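Local atomic coordinates of saframycin Mx1 synthetase B (Legionella pneumophila subsp. pneumophila, PDB entry 3KXW), a protein that belongs to the ANL group of AMP-binding enzymes and holds 5'-O-[(S)-(dodecanoyloxy)(hydroxy)phosphoryl]adenosine in a pocket of this model. Residues 5-10 and 17-22; 31-36 and 253-258; 52-57 and 86-91; 69-74 and 138-143; 408-413 and 422-427. All blocks are in the same frame, centred on the assembly; numbering follows the deposited sequence.

Interaction 1 (5-10 and 17-22); sequences KEYLQC and VRLRAL
The guanidinium group of Arg20 bonds through NH2 to the backbone O of Tyr232 and lies with one flat side on the ring of Tyr7. This is a cation-pi stack. Arg20 CZ stands 3.9 Å from the centroid of the Tyr7 ring, 15° off its normal, and the two planes are only 25° apart. The overlap is offset toward the CD2-CE2 side of the ring, where Arg20 NH1 comes to 3.4 Å from Tyr7 CE2. Nearer the backbone, Arg20 CG reaches 3.4 Å from Tyr7 CE1, so the aliphatic stem of the arginine packs as well as its charged end. An extended run from CG to NE carries the guanidinium across the ring. Leu19 fills the next position. Its CG, anti to the backbone N (chi1 -171°), meets Tyr7 CE1 obliquely at 3.6 Å. Leu19 CD2 then packs against the aliphatic part of Glu6, 3.5 Å from CG, and more loosely against Cys10 SG at 4.4 Å. The charge thus sits over the buried ring, with apolar packing beside it toward the surface. Contacts of this kind fold the short N-terminal helix 5-8 back onto helix 13-23. His23 of that second helix also meets the Tyr7 ring, Tyr232 belongs to helix 220-233, and helix 43-59 brings Tyr43 against Arg20.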
# COMPACT_ATOMS: atom_id res chain seq x y z
N LYS A 5 -3.00 -26.02 16.15
CA LYS A 5 -4.43 -25.95 16.44
C LYS A 5 -4.77 -24.96 17.54
O LYS A 5 -5.78 -24.26 17.47
CB LYS A 5 -5.00 -27.33 16.78
CG LYS A 5 -5.08 -28.27 15.58
CD LYS A 5 -5.80 -27.63 14.39
CE LYS A 5 -7.28 -27.38 14.69
NZ LYS A 5 -8.10 -27.31 13.45
N GLU A 6 -3.93 -24.90 18.57
CA GLU A 6 -4.15 -23.99 19.68
C GLU A 6 -4.25 -22.52 19.19
O GLU A 6 -5.07 -21.73 19.69
CB GLU A 6 -3.03 -24.19 20.72
CG GLU A 6 -3.42 -23.97 22.19
CD GLU A 6 -2.40 -24.57 23.17
OE1 GLU A 6 -2.05 -25.77 23.02
OE2 GLU A 6 -1.93 -23.84 24.10
N TYR A 7 -3.45 -22.17 18.19
CA TYR A 7 -3.54 -20.81 17.64
C TYR A 7 -4.78 -20.59 16.75
O TYR A 7 -5.38 -19.50 16.74
CB TYR A 7 -2.26 -20.46 16.86
CG TYR A 7 -1.01 -20.57 17.70
CD1 TYR A 7 -0.86 -19.81 18.86
CD2 TYR A 7 0.01 -21.45 17.36
CE1 TYR A 7 0.27 -19.91 19.64
CE2 TYR A 7 1.15 -21.56 18.14
CZ TYR A 7 1.27 -20.78 19.27
OH TYR A 7 2.39 -20.85 20.06
N LEU A 8 -5.17 -21.62 16.01
CA LEU A 8 -6.36 -21.54 15.17
C LEU A 8 -7.60 -21.29 16.01
O LEU A 8 -8.58 -20.71 15.54
CB LEU A 8 -6.53 -22.82 14.34
CG LEU A 8 -5.53 -22.97 13.19
CD1 LEU A 8 -5.72 -24.26 12.38
CD2 LEU A 8 -5.61 -21.74 12.28
N GLN A 9 -7.55 -21.73 17.26
CA GLN A 9 -8.70 -21.65 18.15
C GLN A 9 -8.88 -20.26 18.77
O GLN A 9 -9.96 -19.94 19.30
CB GLN A 9 -8.61 -22.74 19.23
CG GLN A 9 -8.88 -24.16 18.68
CD GLN A 9 -8.48 -25.28 19.65
OE1 GLN A 9 -8.09 -25.02 20.79
NE2 GLN A 9 -8.58 -26.53 19.19
N CYS A 10 -7.85 -19.42 18.70
CA CYS A 10 -7.92 -18.10 19.31
C CYS A 10 -8.93 -17.24 18.58
O CYS A 10 -9.09 -17.36 17.37
CB CYS A 10 -6.54 -17.41 19.29
SG CYS A 10 -5.30 -18.15 20.35
N VAL A 17 -1.11 -13.62 20.09
CA VAL A 17 0.16 -13.07 20.57
C VAL A 17 0.44 -13.52 22.01
O VAL A 17 1.56 -13.91 22.33
CB VAL A 17 0.20 -11.52 20.48
CG1 VAL A 17 1.47 -10.98 21.13
CG2 VAL A 17 0.12 -11.08 19.02
N ARG A 18 -0.58 -13.46 22.85
CA ARG A 18 -0.44 -13.91 24.25
C ARG A 18 0.07 -15.35 24.33
O ARG A 18 0.95 -15.65 25.13
CB ARG A 18 -1.76 -13.80 25.02
CG ARG A 18 -2.15 -12.36 25.44
CD ARG A 18 -3.46 -12.30 26.25
NE ARG A 18 -3.42 -13.14 27.47
CZ ARG A 18 -4.08 -14.29 27.62
NH1 ARG A 18 -4.84 -14.78 26.64
NH2 ARG A 18 -4.00 -14.98 28.76
N LEU A 19 -0.51 -16.22 23.51
CA LEU A 19 -0.18 -17.64 23.54
C LEU A 19 1.21 -17.91 22.98
O LEU A 19 1.99 -18.68 23.53
CB LEU A 19 -1.22 -18.46 22.80
CG LEU A 19 -1.08 -19.98 22.96
CD1 LEU A 19 -1.16 -20.36 24.44
CD2 LEU A 19 -2.18 -20.71 22.17
N ARG A 20 1.54 -17.26 21.87
CA ARG A 20 2.89 -17.36 21.34
C ARG A 20 3.94 -16.92 22.36
O ARG A 20 5.01 -17.51 22.43
CB ARG A 20 3.04 -16.57 20.05
CG ARG A 20 2.33 -17.26 18.89
CD ARG A 20 2.82 -16.80 17.53
NE ARG A 20 2.09 -17.48 16.45
CZ ARG A 20 2.33 -18.71 16.01
NH1 ARG A 20 3.29 -19.47 16.54
NH2 ARG A 20 1.58 -19.19 15.03
N ALA A 21 3.65 -15.86 23.10
CA ALA A 21 4.58 -15.38 24.14
C ALA A 21 4.78 -16.38 25.29
O ALA A 21 5.80 -16.33 25.99
CB ALA A 21 4.15 -14.02 24.66
N LEU A 22 3.81 -17.28 25.48
CA LEU A 22 3.97 -18.37 26.47
C LEU A 22 4.71 -19.58 25.91
O LEU A 22 5.51 -20.19 26.61
CB LEU A 22 2.62 -18.83 26.99
CG LEU A 22 1.73 -17.80 27.64
CD1 LEU A 22 0.51 -18.48 28.20
CD2 LEU A 22 2.51 -17.05 28.75

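Interaction 2 (31-36 and 253-258); sequences TFLNKE and LKHITK
Leu33 and His255 point at each other across a strand-helix packing, in which strand 28-34 of a mixed sheet meets helix 250-259. Leu33 CB is 4.4 Å from His255 CE1, at the margin of contact. CG is further off, 4.7 Å from the same His255 CE1. The real touch comes from CD1: with CG beside the backbone N (chi1 -53°) and CD1 anti to CA (chi2 175°), the extended side chain drives this methyl onto the imidazole. CD1 lies 3.5 Å from the centroid of the His255 ring and 4° off its normal, a nearly ideal CH-pi contact. Further along the chain, Lys35 O lies near the ring plane at the edge, but at 4.5 Å from His255 NE2 it is too far to bond. On the exposed side Glu36 OE1 and Lys258 NZ, of opposite charge, are 4.9 Å apart and not in contact, so any attraction is probably weak. Beside it in the sheet, strand 236-239 pairs with strand 28-34 and sets Ile238 against Leu33, while Phe212 meets the histidine ring. The leucine methyl sits so centrally that all five ring atoms of His255 lie between 3.6 and 3.8 Å from Leu33 CD1.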
# COMPACT_ATOMS: atom_id res chain seq x y z
N THR A 31 11.87 -7.21 13.45
CA THR A 31 13.14 -6.52 13.39
C THR A 31 12.98 -5.30 12.50
O THR A 31 12.49 -5.40 11.36
CB THR A 31 14.27 -7.42 12.80
OG1 THR A 31 14.53 -8.54 13.67
CG2 THR A 31 15.58 -6.61 12.60
N PHE A 32 13.41 -4.15 13.01
CA PHE A 32 13.39 -2.92 12.21
C PHE A 32 14.82 -2.39 11.99
O PHE A 32 15.63 -2.37 12.91
CB PHE A 32 12.47 -1.87 12.85
CG PHE A 32 12.12 -0.75 11.93
CD1 PHE A 32 11.09 -0.88 11.00
CD2 PHE A 32 12.85 0.44 11.95
CE1 PHE A 32 10.78 0.15 10.13
CE2 PHE A 32 12.55 1.47 11.08
CZ PHE A 32 11.51 1.33 10.17
N LEU A 33 15.10 -1.97 10.76
CA LEU A 33 16.44 -1.60 10.35
C LEU A 33 16.43 -0.14 9.97
O LEU A 33 15.52 0.30 9.26
CB LEU A 33 16.88 -2.44 9.14
CG LEU A 33 16.78 -3.96 9.22
CD1 LEU A 33 17.15 -4.61 7.89
CD2 LEU A 33 17.66 -4.52 10.33
N ASN A 34 17.39 0.61 10.48
CA ASN A 34 17.63 1.96 9.99
C ASN A 34 19.11 2.10 9.70
O ASN A 34 19.92 2.09 10.61
CB ASN A 34 17.20 3.01 11.02
CG ASN A 34 17.16 4.42 10.43
OD1 ASN A 34 17.26 4.59 9.21
ND2 ASN A 34 17.00 5.41 11.28
N LYS A 35 19.45 2.21 8.42
CA LYS A 35 20.85 2.20 7.99
C LYS A 35 21.47 0.88 8.41
O LYS A 35 21.01 -0.19 8.00
CB LYS A 35 21.63 3.37 8.60
CG LYS A 35 21.15 4.74 8.17
CD LYS A 35 21.22 4.93 6.65
CE LYS A 35 21.18 6.41 6.26
NZ LYS A 35 21.63 6.62 4.84
N GLU A 36 22.49 0.93 9.26
CA GLU A 36 23.15 -0.30 9.69
C GLU A 36 22.72 -0.69 11.11
O GLU A 36 23.30 -1.59 11.70
CB GLU A 36 24.67 -0.16 9.58
CG GLU A 36 25.18 0.03 8.14
CD GLU A 36 24.94 -1.18 7.24
OE1 GLU A 36 25.33 -2.31 7.61
OE2 GLU A 36 24.37 -1.00 6.14
N LEU A 253 17.32 -5.30 -1.79
CA LEU A 253 17.87 -6.56 -2.28
C LEU A 253 19.06 -7.01 -1.43
O LEU A 253 19.25 -8.21 -1.22
CB LEU A 253 18.23 -6.45 -3.77
CG LEU A 253 17.14 -5.82 -4.65
CD1 LEU A 253 17.63 -5.80 -6.10
CD2 LEU A 253 15.80 -6.56 -4.57
N LYS A 254 19.84 -6.06 -0.93
CA LYS A 254 20.87 -6.37 0.06
C LYS A 254 20.31 -7.02 1.33
O LYS A 254 20.84 -8.02 1.83
CB LYS A 254 21.66 -5.13 0.47
CG LYS A 254 22.72 -4.73 -0.53
CD LYS A 254 23.64 -3.66 0.11
CE LYS A 254 24.79 -3.26 -0.80
NZ LYS A 254 25.65 -2.19 -0.19
N HIS A 255 19.23 -6.46 1.86
CA HIS A 255 18.63 -7.06 3.06
C HIS A 255 18.01 -8.42 2.79
O HIS A 255 18.11 -9.31 3.62
CB HIS A 255 17.63 -6.13 3.73
CG HIS A 255 18.29 -4.95 4.37
ND1 HIS A 255 17.71 -3.70 4.42
CD2 HIS A 255 19.50 -4.83 4.96
CE1 HIS A 255 18.53 -2.87 5.04
NE2 HIS A 255 19.62 -3.53 5.38
N ILE A 256 17.37 -8.58 1.63
CA ILE A 256 16.80 -9.87 1.28
C ILE A 256 17.93 -10.88 1.28
O ILE A 256 17.77 -12.02 1.75
CB ILE A 256 16.10 -9.82 -0.11
CG1 ILE A 256 14.72 -9.12 0.02
CG2 ILE A 256 15.97 -11.23 -0.69
CD1 ILE A 256 14.00 -8.86 -1.35
N THR A 257 19.08 -10.44 0.77
CA THR A 257 20.26 -11.28 0.68
C THR A 257 20.77 -11.66 2.08
O THR A 257 20.96 -12.84 2.38
CB THR A 257 21.39 -10.55 -0.08
OG1 THR A 257 21.01 -10.38 -1.46
CG2 THR A 257 22.69 -11.37 0.00
N LYS A 258 21.01 -10.64 2.90
CA LYS A 258 21.57 -10.80 4.23
C LYS A 258 20.69 -11.68 5.13
O LYS A 258 21.20 -12.57 5.79
CB LYS A 258 21.78 -9.45 4.90
CG LYS A 258 22.46 -9.52 6.28
CD LYS A 258 22.74 -8.12 6.81
CE LYS A 258 23.25 -8.16 8.24
NZ LYS A 258 23.69 -6.81 8.67

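Interaction 3 (52-57 and 86-91); sequences AIAATL and LYAGCI
Ala54 packs into the C-terminal end of helix 76-87, where the chain leaves the helix through a Schellman motif at Gly89. On the tight side the small side chain of Ala54 lets the backbones close in, with Ala54 CA and Ala88 CA only 4.8 Å apart. Ala54 CB touches Tyr87 CB at 3.6 Å and lies 3.7 Å from Ala88 N and 3.9 Å from Ala88 CB, so one methyl meets both side-chain carbons and backbone. Tyr87 contributes its CB alone: the ring leads away from the contact, meets Trp159, and ends with OH hydrogen-bonded to Asp47 OD1 on the helix that carries Ala54. Trp159 also covers Ala54 and bonds through NE1 to Tyr87 O. The other side is looser. Leu57 CD1 reaches Ala88 CB only at 4.2 Å, and Cys90 SG stays 4.7 Å from Leu57 CD1; Leu57 and Cys90 are both buried and lean on Val68 of strand 67-71. The touching residues are all buried; Gly89, just beyond them, is partly exposed, and its positive phi of 71° turns the chain out of the helix and on toward strand 91-95. There the last turn is closed by a backbone bond from Gly89 N to Leu86 O, 2.9 Å long.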
# COMPACT_ATOMS: atom_id res chain seq x y z
N ALA A 52 1.50 -3.16 28.55
CA ALA A 52 1.84 -1.88 29.17
C ALA A 52 1.07 -0.73 28.52
O ALA A 52 0.55 0.17 29.20
CB ALA A 52 3.35 -1.63 29.09
N ILE A 53 1.00 -0.75 27.20
CA ILE A 53 0.30 0.31 26.48
C ILE A 53 -1.19 0.22 26.71
O ILE A 53 -1.86 1.24 26.95
CB ILE A 53 0.63 0.26 24.97
CG1 ILE A 53 2.10 0.65 24.77
CG2 ILE A 53 -0.34 1.15 24.16
CD1 ILE A 53 2.70 0.19 23.43
N ALA A 54 -1.73 -1.00 26.67
CA ALA A 54 -3.15 -1.18 26.95
C ALA A 54 -3.52 -0.72 28.38
O ALA A 54 -4.57 -0.12 28.60
CB ALA A 54 -3.59 -2.64 26.70
N ALA A 55 -2.65 -1.00 29.34
CA ALA A 55 -2.95 -0.61 30.73
C ALA A 55 -2.97 0.92 30.85
O ALA A 55 -3.78 1.48 31.59
CB ALA A 55 -1.91 -1.20 31.68
N THR A 56 -2.06 1.58 30.14
CA THR A 56 -2.05 3.03 30.10
C THR A 56 -3.32 3.59 29.45
O THR A 56 -3.94 4.52 29.98
CB THR A 56 -0.81 3.55 29.35
OG1 THR A 56 0.36 3.02 29.96
CG2 THR A 56 -0.78 5.07 29.39
N LEU A 57 -3.73 3.02 28.32
CA LEU A 57 -4.98 3.45 27.69
C LEU A 57 -6.16 3.31 28.64
O LEU A 57 -7.00 4.20 28.79
CB LEU A 57 -5.22 2.64 26.39
CG LEU A 57 -4.30 2.95 25.21
CD1 LEU A 57 -4.55 1.98 24.04
CD2 LEU A 57 -4.50 4.41 24.76
N LEU A 86 -5.29 -2.98 20.42
CA LEU A 86 -6.12 -4.16 20.35
C LEU A 86 -6.31 -4.82 21.73
O LEU A 86 -7.40 -5.28 22.05
CB LEU A 86 -5.56 -5.20 19.35
CG LEU A 86 -5.40 -4.78 17.89
CD1 LEU A 86 -5.30 -5.99 16.96
CD2 LEU A 86 -6.48 -3.83 17.45
N TYR A 87 -5.23 -4.91 22.50
CA TYR A 87 -5.31 -5.49 23.84
C TYR A 87 -6.26 -4.72 24.74
O TYR A 87 -6.79 -5.28 25.69
CB TYR A 87 -3.96 -5.50 24.52
CG TYR A 87 -3.03 -6.67 24.20
CD1 TYR A 87 -2.68 -6.99 22.90
CD2 TYR A 87 -2.45 -7.39 25.23
CE1 TYR A 87 -1.78 -8.04 22.63
CE2 TYR A 87 -1.57 -8.45 24.98
CZ TYR A 87 -1.23 -8.76 23.68
OH TYR A 87 -0.33 -9.80 23.48
N ALA A 88 -6.45 -3.43 24.48
CA ALA A 88 -7.40 -2.63 25.26
C ALA A 88 -8.82 -2.68 24.70
O ALA A 88 -9.73 -2.06 25.25
CB ALA A 88 -6.92 -1.18 25.34
N GLY A 89 -9.02 -3.41 23.61
CA GLY A 89 -10.30 -3.44 22.93
C GLY A 89 -10.62 -2.13 22.21
O GLY A 89 -11.77 -1.89 21.83
N CYS A 90 -9.61 -1.29 22.03
CA CYS A 90 -9.79 -0.03 21.33
C CYS A 90 -9.57 -0.22 19.83
O CYS A 90 -8.91 -1.17 19.41
CB CYS A 90 -8.83 1.04 21.88
SG CYS A 90 -9.17 1.46 23.64
N ILE A 91 -10.17 0.67 19.04
CA ILE A 91 -10.08 0.62 17.59
C ILE A 91 -8.84 1.44 17.16
O ILE A 91 -8.82 2.65 17.31
CB ILE A 91 -11.35 1.17 16.94
CG1 ILE A 91 -12.57 0.32 17.36
CG2 ILE A 91 -11.21 1.24 15.38
CD1 ILE A 91 -13.87 0.79 16.75

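Interaction 4 (69-74 and 138-143); sequences LLLFAP and PKFLKI
Phe140 reaches back from its hairpin to meet Leu71 and Leu69 at about right angles, one on its face and the other at its edge. Leu71 CD1 stands over the centre of the ring, 3.9 Å from the Phe140 centroid and 12° off the normal, in a clear CH-pi contact. On the opposite face lies Leu141 CG, also over the centre, 3.6 Å above the Phe140 plane, so the ring is sandwiched between two leucines. Leu69 takes the rim, its CD2 near the ring plane and 4.0 Å from Phe140 CE2. Phe140 CG is anti to the backbone N (chi1 169°), which swings the ring out from the turn toward the two leucines. That turn is type I', running from Phe140 to Ile143 and closed at both ends, Ile143 N to Phe140 O at 2.8 Å being one of the two bonds. The strands involved belong to one sheet, with 118-121 and 143-147 between them, and the side chains meet across its surface. Met121 touches both Leu71 and Phe140, and Val111 of helix 101-114 covers Leu69 and Leu141. With carbon alone meeting carbon, cohesion here rests on dispersion and the burial of apolar surface.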
# COMPACT_ATOMS: atom_id res chain seq x y z
N LEU A 69 -5.94 7.15 17.99
CA LEU A 69 -5.16 7.56 16.84
C LEU A 69 -3.69 7.20 17.03
O LEU A 69 -3.13 7.42 18.10
CB LEU A 69 -5.29 9.08 16.67
CG LEU A 69 -4.84 9.64 15.33
CD1 LEU A 69 -5.75 9.08 14.22
CD2 LEU A 69 -4.85 11.19 15.34
N LEU A 70 -3.04 6.66 16.01
CA LEU A 70 -1.65 6.26 16.15
C LEU A 70 -0.82 7.04 15.16
O LEU A 70 -0.85 6.76 13.97
CB LEU A 70 -1.47 4.77 15.88
CG LEU A 70 -2.33 3.87 16.76
CD1 LEU A 70 -2.08 2.39 16.42
CD2 LEU A 70 -2.01 4.10 18.24
N LEU A 71 -0.09 8.03 15.67
CA LEU A 71 0.69 8.90 14.79
C LEU A 71 2.14 8.47 14.91
O LEU A 71 2.82 8.83 15.88
CB LEU A 71 0.48 10.36 15.20
CG LEU A 71 0.91 11.50 14.30
CD1 LEU A 71 0.41 12.83 14.88
CD2 LEU A 71 2.43 11.52 14.15
N PHE A 72 2.61 7.69 13.93
CA PHE A 72 3.96 7.12 13.97
C PHE A 72 4.56 6.99 12.59
O PHE A 72 3.85 6.62 11.63
CB PHE A 72 3.95 5.71 14.58
CG PHE A 72 3.69 5.68 16.05
CD1 PHE A 72 4.74 5.83 16.95
CD2 PHE A 72 2.39 5.49 16.53
CE1 PHE A 72 4.50 5.83 18.33
CE2 PHE A 72 2.13 5.47 17.90
CZ PHE A 72 3.19 5.64 18.80
N ALA A 73 5.85 7.25 12.49
CA ALA A 73 6.63 6.79 11.35
C ALA A 73 6.77 5.27 11.46
O ALA A 73 6.54 4.69 12.54
CB ALA A 73 8.01 7.47 11.33
N PRO A 74 7.15 4.61 10.36
CA PRO A 74 7.40 3.17 10.44
C PRO A 74 8.41 2.83 11.54
O PRO A 74 9.34 3.59 11.77
CB PRO A 74 8.00 2.85 9.06
CG PRO A 74 7.50 3.93 8.15
CD PRO A 74 7.46 5.16 9.03
N PRO A 138 -0.64 17.83 26.65
CA PRO A 138 -0.46 18.06 25.22
C PRO A 138 -1.66 17.56 24.44
O PRO A 138 -2.29 16.58 24.84
CB PRO A 138 0.76 17.20 24.88
CG PRO A 138 1.28 16.67 26.16
CD PRO A 138 0.19 16.73 27.16
N LYS A 139 -1.97 18.24 23.33
CA LYS A 139 -3.06 17.85 22.44
C LYS A 139 -2.65 17.98 20.97
O LYS A 139 -1.92 18.89 20.60
CB LYS A 139 -4.30 18.70 22.71
CG LYS A 139 -4.90 18.44 24.08
CD LYS A 139 -6.11 19.30 24.35
CE LYS A 139 -6.61 19.07 25.77
NZ LYS A 139 -8.10 19.04 25.79
N PHE A 140 -3.08 17.02 20.16
CA PHE A 140 -2.90 17.11 18.72
C PHE A 140 -4.27 17.24 18.06
O PHE A 140 -5.13 16.38 18.24
CB PHE A 140 -2.17 15.85 18.18
CG PHE A 140 -2.18 15.74 16.68
CD1 PHE A 140 -1.46 16.64 15.90
CD2 PHE A 140 -2.92 14.75 16.04
CE1 PHE A 140 -1.46 16.55 14.52
CE2 PHE A 140 -2.94 14.66 14.65
CZ PHE A 140 -2.21 15.55 13.89
N LEU A 141 -4.48 18.34 17.34
CA LEU A 141 -5.81 18.62 16.79
C LEU A 141 -6.90 18.32 17.82
O LEU A 141 -7.87 17.61 17.53
CB LEU A 141 -6.03 17.84 15.49
CG LEU A 141 -4.98 17.95 14.39
CD1 LEU A 141 -5.40 17.06 13.21
CD2 LEU A 141 -4.78 19.41 13.90
N LYS A 142 -6.71 18.86 19.02
CA LYS A 142 -7.66 18.77 20.14
C LYS A 142 -7.78 17.40 20.79
O LYS A 142 -8.61 17.23 21.67
CB LYS A 142 -9.06 19.25 19.76
CG LYS A 142 -9.09 20.57 19.03
CD LYS A 142 -10.53 20.98 18.75
CE LYS A 142 -10.58 22.12 17.75
NZ LYS A 142 -11.99 22.57 17.50
N ILE A 143 -6.97 16.44 20.37
CA ILE A 143 -7.03 15.11 20.97
C ILE A 143 -5.91 14.97 21.99
O ILE A 143 -4.76 15.24 21.68
CB ILE A 143 -6.82 13.98 19.92
CG1 ILE A 143 -7.68 14.21 18.68
CG2 ILE A 143 -7.12 12.63 20.56
CD1 ILE A 143 -9.16 14.37 19.00

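Interaction 5 (408-413 and 422-427); sequences SVAKGY and HAFAGK
The ring of Phe424 has Gly412 CA over one face and Val409 CG1 and Tyr413 CE2 at its edge. Gly412 CA lies 3.9 Å from the Phe424 centroid, 23° off the normal, a CH-pi contact made by bare backbone. Val409 CG1 comes in at the edge, 4.0 Å from Phe424 CD1. The edge by CE2 points in turn at the face of Tyr413: the two rings form a T-shaped pair, centroids 5.2 Å apart and planes at 72°, with Phe424 CE2 above the tyrosine and offset toward its rim. Ala410 O approaches obliquely, 3.3 Å from Phe424 CE1. Phe424 holds CG anti to its carbonyl carbon (chi1 -68°), a setting that lays the ring into the curve of 408-413. Ala423, one residue earlier, sets its CB 3.7 Å from Tyr413 OH. That hydroxyl, though packed against a methyl, is hydrogen-bonded to Glu331 OE2, which fixes the far end of the tyrosine; its side chain is about 8 Å from the bound 5'-O-[(S)-(dodecanoyloxy)(hydroxy)phosphoryl]adenosine. The contact ties helix 417-424 to the loop that leads into it from strand 400-405. Thr420 OG1 of that helix bonds to Tyr413 N, and strand 184-188 packs against the loop, with Met186 pairing with Lys411 and Gly412 and Val185 touching Ala410 and Tyr413.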
# COMPACT_ATOMS: atom_id res chain seq x y z
N SER A 408 -13.69 -12.29 5.19
CA SER A 408 -12.71 -11.19 5.20
C SER A 408 -13.32 -9.86 4.76
O SER A 408 -12.68 -8.81 4.86
CB SER A 408 -11.50 -11.52 4.28
OG SER A 408 -10.68 -12.54 4.84
N VAL A 409 -14.55 -9.89 4.26
CA VAL A 409 -15.18 -8.65 3.82
C VAL A 409 -15.55 -7.81 5.03
O VAL A 409 -16.23 -8.26 5.94
CB VAL A 409 -16.43 -8.90 2.95
CG1 VAL A 409 -17.22 -7.61 2.82
CG2 VAL A 409 -16.00 -9.46 1.58
N ALA A 410 -15.07 -6.58 5.01
CA ALA A 410 -15.18 -5.67 6.15
C ALA A 410 -16.62 -5.21 6.40
O ALA A 410 -17.53 -5.44 5.60
CB ALA A 410 -14.26 -4.48 5.95
N LYS A 411 -16.79 -4.54 7.53
CA LYS A 411 -18.08 -4.17 8.06
C LYS A 411 -18.68 -2.86 7.48
O LYS A 411 -19.87 -2.59 7.61
CB LYS A 411 -17.97 -4.08 9.59
CG LYS A 411 -19.21 -3.55 10.32
CD LYS A 411 -20.46 -4.33 9.95
CE LYS A 411 -21.59 -4.02 10.92
NZ LYS A 411 -22.80 -4.86 10.61
N GLY A 412 -17.86 -2.05 6.84
CA GLY A 412 -18.35 -0.79 6.29
C GLY A 412 -17.28 0.27 6.41
O GLY A 412 -16.14 -0.02 6.73
N TYR A 413 -17.66 1.51 6.15
CA TYR A 413 -16.78 2.65 6.35
C TYR A 413 -17.24 3.38 7.61
O TYR A 413 -18.43 3.67 7.76
CB TYR A 413 -16.89 3.60 5.16
CG TYR A 413 -16.50 3.00 3.83
CD1 TYR A 413 -15.21 2.53 3.59
CD2 TYR A 413 -17.42 2.94 2.80
CE1 TYR A 413 -14.87 2.00 2.33
CE2 TYR A 413 -17.10 2.43 1.57
CZ TYR A 413 -15.82 1.95 1.34
OH TYR A 413 -15.54 1.44 0.07
N HIS A 422 -23.47 1.88 -0.59
CA HIS A 422 -22.95 1.97 -1.97
C HIS A 422 -21.94 0.86 -2.31
O HIS A 422 -21.88 0.41 -3.45
CB HIS A 422 -22.32 3.36 -2.17
CG HIS A 422 -21.88 3.65 -3.58
ND1 HIS A 422 -22.74 4.15 -4.54
CD2 HIS A 422 -20.67 3.53 -4.18
CE1 HIS A 422 -22.08 4.30 -5.68
NE2 HIS A 422 -20.82 3.93 -5.48
N ALA A 423 -21.18 0.40 -1.32
CA ALA A 423 -20.09 -0.53 -1.60
C ALA A 423 -20.27 -1.94 -1.03
O ALA A 423 -19.80 -2.92 -1.62
CB ALA A 423 -18.75 0.07 -1.10
N PHE A 424 -20.90 -2.05 0.13
CA PHE A 424 -20.98 -3.31 0.84
C PHE A 424 -22.34 -4.02 0.74
O PHE A 424 -22.58 -5.02 1.43
CB PHE A 424 -20.63 -3.12 2.32
CG PHE A 424 -19.19 -2.76 2.58
CD1 PHE A 424 -18.24 -3.75 2.80
CD2 PHE A 424 -18.78 -1.43 2.59
CE1 PHE A 424 -16.91 -3.43 3.05
CE2 PHE A 424 -17.45 -1.09 2.84
CZ PHE A 424 -16.51 -2.10 3.07
N ALA A 425 -23.23 -3.51 -0.10
CA ALA A 425 -24.57 -4.11 -0.20
C ALA A 425 -24.92 -4.54 -1.62
O ALA A 425 -26.06 -4.40 -2.06
CB ALA A 425 -25.64 -3.14 0.34
N GLY A 426 -23.94 -5.05 -2.36
CA GLY A 426 -24.18 -5.48 -3.72
C GLY A 426 -25.12 -6.68 -3.79
O GLY A 426 -24.92 -7.66 -3.10
N LYS A 427 -26.16 -6.59 -4.62
CA LYS A 427 -27.09 -7.72 -4.77
C LYS A 427 -27.28 -8.07 -6.23
O LYS A 427 -27.47 -7.18 -7.06
CB LYS A 427 -28.47 -7.39 -4.17
CG LYS A 427 -28.51 -7.34 -2.66
CD LYS A 427 -28.34 -8.73 -2.06
CE LYS A 427 -29.54 -9.61 -2.39
NZ LYS A 427 -29.51 -10.91 -1.64

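How the interactions relate
Interactions 3, 4 and 5 are buried; interactions 1 and 2 lie partly at the surface and bring charged or polar side chains into play. Interactions 3 and 4 work on consecutive elements, since strand 67-71 follows helix 43-59 and precedes helix 76-87 in the chain, yet their nearest atoms remain about 5 Å apart. Interaction 1 touches interaction 3 where Val17 CG1 packs 3.2 Å from Tyr87 OH, and interaction 2 touches interaction 4 through Phe32 CZ and Pro74 O. Aromatic faces recur with different visitors: a guanidinium in interaction 1, leucine methyls in 2 and 4, backbone and a second ring in 5. Interaction 3 relies on small aliphatic groups instead. Interactions 2 and 5 lie on opposite sides of the chain's centre.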